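Long-range contact in ribosomal protein L11 methyltransferase (Lactobacillus delbrueckii subsp. bulgaricus ATCC BAA-365, PDB 3GRZ), which probably methylates ribosomal protein L11, transferring methyl groups from S-adenosyl-L-methionine to lysine: residues Asp27-Phe39 and Thr69-Leu81. Numbering follows the deposited sequence. Where two conformers were deposited one is given.
Sequences DQEIIRLDPGLAF and TGSGILAIAAHKL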
loop_
_atom_site.group_PDB
_atom_site.type_symbol
_atom_site.label_atom_id
_atom_site.label_comp_id
_atom_site.label_asym_id
_atom_site.label_seq_id
_atom_site.Cartn_x
_atom_site.Cartn_y
_atom_site.Cartn_z
ATOM N N ASP B 27 12.823 -9.770 7.199
ATOM C CA ASP B 27 12.889 -9.014 5.944
ATOM C C ASP B 27 12.086 -7.703 5.942
ATOM O O ASP B 27 11.956 -7.055 4.895
ATOM C CB ASP B 27 12.466 -9.895 4.766
ATOM C CG ASP B 27 11.030 -10.381 4.881
ATOM O OD1 ASP B 27 10.589 -10.711 6.008
ATOM O OD2 ASP B 27 10.343 -10.431 3.833
ATOM N N GLN B 28 11.542 -7.312 7.096
ATOM C CA GLN B 28 10.977 -5.967 7.232
ATOM C C GLN B 28 12.135 -4.977 7.292
ATOM O O GLN B 28 12.960 -5.031 8.207
ATOM C CB GLN B 28 10.099 -5.829 8.478
ATOM C CG GLN B 28 9.440 -4.450 8.593
ATOM C CD GLN B 28 8.681 -4.264 9.873
ATOM O OE1 GLN B 28 9.128 -4.694 10.933
ATOM N NE2 GLN B 28 7.529 -3.603 9.796
ATOM N N GLU B 29 12.201 -4.100 6.296
ATOM C CA GLU B 29 13.267 -3.109 6.198
ATOM C C GLU B 29 13.183 -2.078 7.333
ATOM O O GLU B 29 12.115 -1.517 7.616
ATOM C CB GLU B 29 13.203 -2.415 4.837
ATOM C CG GLU B 29 14.450 -1.665 4.459
ATOM C CD GLU B 29 15.588 -2.573 3.996
ATOM O OE1 GLU B 29 16.706 -2.422 4.531
ATOM O OE2 GLU B 29 15.364 -3.426 3.102
ATOM N N ILE B 30 14.313 -1.848 7.997
ATOM C CA ILE B 30 14.366 -0.867 9.078
ATOM C C ILE B 30 15.105 0.365 8.582
ATOM O O ILE B 30 16.262 0.281 8.150
ATOM C CB ILE B 30 15.042 -1.442 10.348
ATOM C CG1 ILE B 30 14.327 -2.720 10.835
ATOM C CG2 ILE B 30 15.118 -0.398 11.458
ATOM C CD1 ILE B 30 12.796 -2.620 11.007
ATOM N N ILE B 31 14.422 1.504 8.598
ATOM C CA ILE B 31 15.061 2.742 8.186
ATOM C C ILE B 31 15.390 3.575 9.423
ATOM O O ILE B 31 14.492 4.004 10.157
ATOM C CB ILE B 31 14.215 3.526 7.164
ATOM C CG1 ILE B 31 14.077 2.709 5.874
ATOM C CG2 ILE B 31 14.841 4.895 6.878
ATOM C CD1 ILE B 31 13.241 3.387 4.811
ATOM N N ARG B 32 16.690 3.749 9.654
ATOM C CA ARG B 32 17.169 4.575 10.754
ATOM C C ARG B 32 17.226 6.049 10.361
ATOM O O ARG B 32 17.738 6.412 9.298
ATOM C CB ARG B 32 18.519 4.063 11.258
ATOM C CG ARG B 32 18.424 2.637 11.773
ATOM C CD ARG B 32 19.696 2.143 12.445
ATOM N NE ARG B 32 19.426 0.896 13.158
ATOM C CZ ARG B 32 19.032 0.829 14.427
ATOM N NH1 ARG B 32 18.798 -0.351 14.988
ATOM N NH2 ARG B 32 18.881 1.938 15.143
ATOM N N LEU B 33 16.661 6.895 11.220
ATOM C CA LEU B 33 16.675 8.339 11.022
ATOM C C LEU B 33 17.171 9.023 12.296
ATOM O O LEU B 33 16.892 8.563 13.402
ATOM C CB LEU B 33 15.276 8.866 10.685
ATOM C CG LEU B 33 14.533 8.485 9.395
ATOM C CD1 LEU B 33 13.230 9.258 9.314
ATOM C CD2 LEU B 33 15.364 8.739 8.140
ATOM N N ASP B 34 17.898 10.124 12.128
ATOM C CA ASP B 34 18.437 10.889 13.253
ATOM C C ASP B 34 17.495 12.064 13.546
ATOM O O ASP B 34 17.383 12.984 12.736
ATOM C CB ASP B 34 19.872 11.353 12.937
ATOM C CG ASP B 34 20.553 12.099 14.109
ATOM O OD1 ASP B 34 19.895 12.469 15.112
ATOM O OD2 ASP B 34 21.777 12.316 14.011
ATOM N N PRO B 35 16.819 12.031 14.715
ATOM C CA PRO B 35 15.836 13.040 15.118
ATOM C C PRO B 35 16.456 14.399 15.404
ATOM O O PRO B 35 15.760 15.411 15.348
ATOM C CB PRO B 35 15.256 12.463 16.415
ATOM C CG PRO B 35 15.610 11.031 16.395
ATOM C CD PRO B 35 16.952 10.998 15.753
ATOM N N GLY B 36 17.752 14.413 15.704
ATOM C CA GLY B 36 18.503 15.652 15.901
ATOM C C GLY B 36 18.689 16.465 14.630
ATOM O O GLY B 36 18.921 17.673 14.693
ATOM N N LEU B 37 18.593 15.805 13.475
ATOM C CA LEU B 37 18.673 16.496 12.192
ATOM C C LEU B 37 17.310 17.071 11.848
ATOM O O LEU B 37 16.300 16.687 12.441
ATOM C CB LEU B 37 19.169 15.554 11.089
ATOM C CG LEU B 37 20.547 14.922 11.307
ATOM C CD1 LEU B 37 20.788 13.824 10.292
ATOM C CD2 LEU B 37 21.662 15.975 11.261
ATOM N N ALA B 38 17.280 18.002 10.904
ATOM C CA ALA B 38 16.020 18.607 10.470
ATOM C C ALA B 38 15.129 17.596 9.725
ATOM O O ALA B 38 15.631 16.608 9.163
ATOM C CB ALA B 38 16.287 19.850 9.608
ATOM N N PHE B 39 13.816 17.854 9.750
ATOM C CA PHE B 39 12.777 17.039 9.080
ATOM C C PHE B 39 12.689 15.581 9.549
ATOM O O PHE B 39 12.797 15.282 10.739
ATOM C CB PHE B 39 12.917 17.088 7.549
ATOM C CG PHE B 39 13.174 18.465 6.998
ATOM C CD1 PHE B 39 12.133 19.384 6.869
ATOM C CD2 PHE B 39 14.456 18.841 6.591
ATOM C CE1 PHE B 39 12.366 20.654 6.356
ATOM C CE2 PHE B 39 14.695 20.106 6.079
ATOM C CZ PHE B 39 13.648 21.014 5.964
ATOM N N THR B 69 12.826 16.442 -0.468
ATOM C CA THR B 69 13.188 15.210 0.243
ATOM C C THR B 69 13.191 15.304 1.786
ATOM O O THR B 69 12.984 14.291 2.471
ATOM C CB THR B 69 14.528 14.629 -0.312
ATOM O OG1 THR B 69 14.679 13.265 0.086
ATOM C CG2 THR B 69 15.738 15.424 0.188
ATOM N N GLY B 70 13.398 16.516 2.318
ATOM C CA GLY B 70 13.416 16.755 3.770
ATOM C C GLY B 70 14.488 15.935 4.447
ATOM O O GLY B 70 15.682 16.156 4.241
ATOM N N SER B 71 14.047 14.929 5.195
ATOM C CA SER B 71 14.931 14.021 5.920
ATOM C C SER B 71 15.573 12.967 5.006
ATOM O O SER B 71 16.525 12.284 5.409
ATOM C CB SER B 71 14.130 13.298 6.993
ATOM O OG SER B 71 13.243 12.381 6.379
ATOM N N GLY B 72 15.020 12.812 3.804
ATOM C CA GLY B 72 15.475 11.796 2.843
ATOM C C GLY B 72 14.750 10.467 2.951
ATOM O O GLY B 72 15.086 9.529 2.241
ATOM N N ILE B 73 13.759 10.377 3.846
ATOM C CA ILE B 73 13.069 9.105 4.137
ATOM C C ILE B 73 12.582 8.364 2.864
ATOM O O ILE B 73 12.877 7.177 2.684
ATOM C CB ILE B 73 11.911 9.288 5.202
ATOM C CG1 ILE B 73 11.154 7.985 5.470
ATOM C CG2 ILE B 73 10.909 10.387 4.808
ATOM C CD1 ILE B 73 11.969 6.923 6.135
ATOM N N LEU B 74 11.879 9.080 1.982
ATOM C CA LEU B 74 11.325 8.460 0.781
ATOM C C LEU B 74 12.403 8.078 -0.237
ATOM O O LEU B 74 12.303 7.025 -0.872
ATOM C CB LEU B 74 10.250 9.336 0.148
ATOM C CG LEU B 74 9.030 9.730 0.996
ATOM C CD1 LEU B 74 8.084 10.603 0.187
ATOM C CD2 LEU B 74 8.295 8.511 1.566
ATOM N N ALA B 75 13.446 8.903 -0.367
ATOM C CA ALA B 75 14.590 8.562 -1.231
ATOM C C ALA B 75 15.259 7.283 -0.733
ATOM O O ALA B 75 15.576 6.393 -1.520
ATOM C CB ALA B 75 15.600 9.716 -1.289
ATOM N N ILE B 76 15.437 7.186 0.580
ATOM C CA ILE B 76 16.048 6.002 1.199
ATOM C C ILE B 76 15.185 4.740 1.000
ATOM O O ILE B 76 15.688 3.684 0.647
ATOM C CB ILE B 76 16.322 6.252 2.707
ATOM C CG1 ILE B 76 17.451 7.285 2.861
ATOM C CG2 ILE B 76 16.681 4.945 3.458
ATOM C CD1 ILE B 76 17.448 7.990 4.234
ATOM N N ALA B 77 13.890 4.871 1.237
ATOM C CA ALA B 77 12.961 3.772 1.052
ATOM C C ALA B 77 12.907 3.306 -0.398
ATOM O O ALA B 77 12.899 2.110 -0.659
ATOM C CB ALA B 77 11.606 4.189 1.503
ATOM N N ALA B 78 12.891 4.255 -1.333
ATOM C CA ALA B 78 12.921 3.920 -2.752
ATOM C C ALA B 78 14.175 3.127 -3.098
ATOM O O ALA B 78 14.090 2.133 -3.824
ATOM C CB ALA B 78 12.824 5.188 -3.612
ATOM N N HIS B 79 15.328 3.549 -2.557
ATOM C CA HIS B 79 16.610 2.863 -2.808
ATOM C C HIS B 79 16.545 1.422 -2.309
ATOM O O HIS B 79 16.928 0.489 -3.020
ATOM C CB HIS B 79 17.780 3.622 -2.153
ATOM C CG HIS B 79 19.126 3.042 -2.449
ATOM N ND1 HIS B 79 19.650 1.971 -1.752
ATOM C CD2 HIS B 79 20.064 3.391 -3.361
ATOM C CE1 HIS B 79 20.844 1.678 -2.232
ATOM N NE2 HIS B 79 21.120 2.525 -3.206
ATOM N N LYS B 80 16.052 1.251 -1.087
ATOM C CA LYS B 80 15.951 -0.078 -0.472
ATOM C C LYS B 80 14.962 -0.991 -1.215
ATOM O O LYS B 80 15.171 -2.205 -1.301
ATOM C CB LYS B 80 15.557 0.055 0.993
ATOM C CG LYS B 80 16.721 0.492 1.873
ATOM C CD LYS B 80 16.225 1.121 3.151
ATOM C CE LYS B 80 17.339 1.284 4.173
ATOM N NZ LYS B 80 18.029 0.005 4.491
ATOM N N LEU B 81 13.917 -0.384 -1.781
ATOM C CA LEU B 81 12.911 -1.112 -2.563
ATOM C C LEU B 81 13.349 -1.436 -3.988
ATOM O O LEU B 81 12.565 -1.969 -4.769
ATOM C CB LEU B 81 11.573 -0.366 -2.567
ATOM C CG LEU B 81 10.838 -0.394 -1.221
ATOM C CD1 LEU B 81 9.627 0.513 -1.247
ATOM C CD2 LEU B 81 10.440 -1.802 -0.807
HETATM O O HOH W 1 18.847 0.265 7.066
#
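The poorly ordered ring of F39 is turned with one face over G70, whose CA makes a CH-pi contact 4.0 Å from the ring centroid; S71 N comes to the same ring obliquely. F39 CB lies 3.4 Å from S71 N. At the other end of the contact the carboxylate of E29 is met from above its plane, 46° out of it, in a salt bridge from K80 NZ to OE1 of 2.8 Å. E29 CG stands anti to the backbone N (chi1 -164°) and the chain then bends, which carries the carboxylate across the K80 chain, with E29 CG and CD packed on K80 CD. Water 1 accepts from K80 NZ and donates to I30 O, giving the ammonium a second partner.

Between these ends the packing is aliphatic. I31 fits its CG2 branch against I73 CD1 at 3.6 Å and I76 CG2, while its CD1 reaches A77 CB at 3.8 Å. The L33 side chain crosses that of I73 at about a right angle, CD1 to CD1 4.1 Å. S71 OG accepts from I73 N in an ST turn at the start of helix 73-80.

Strand 29-33, paired with strand 12-16, runs roughly antiparallel to helix 73-80, at 150°. The glycine-rich turn, with G70 N hydrogen-bonded to OD2 of D90, predicted to bind S-adenosyl-L-methionine, is consistent with the GxGxxA strand-turn-helix motif of the Rossmann-like methyltransferase domain in this C-terminal fragment.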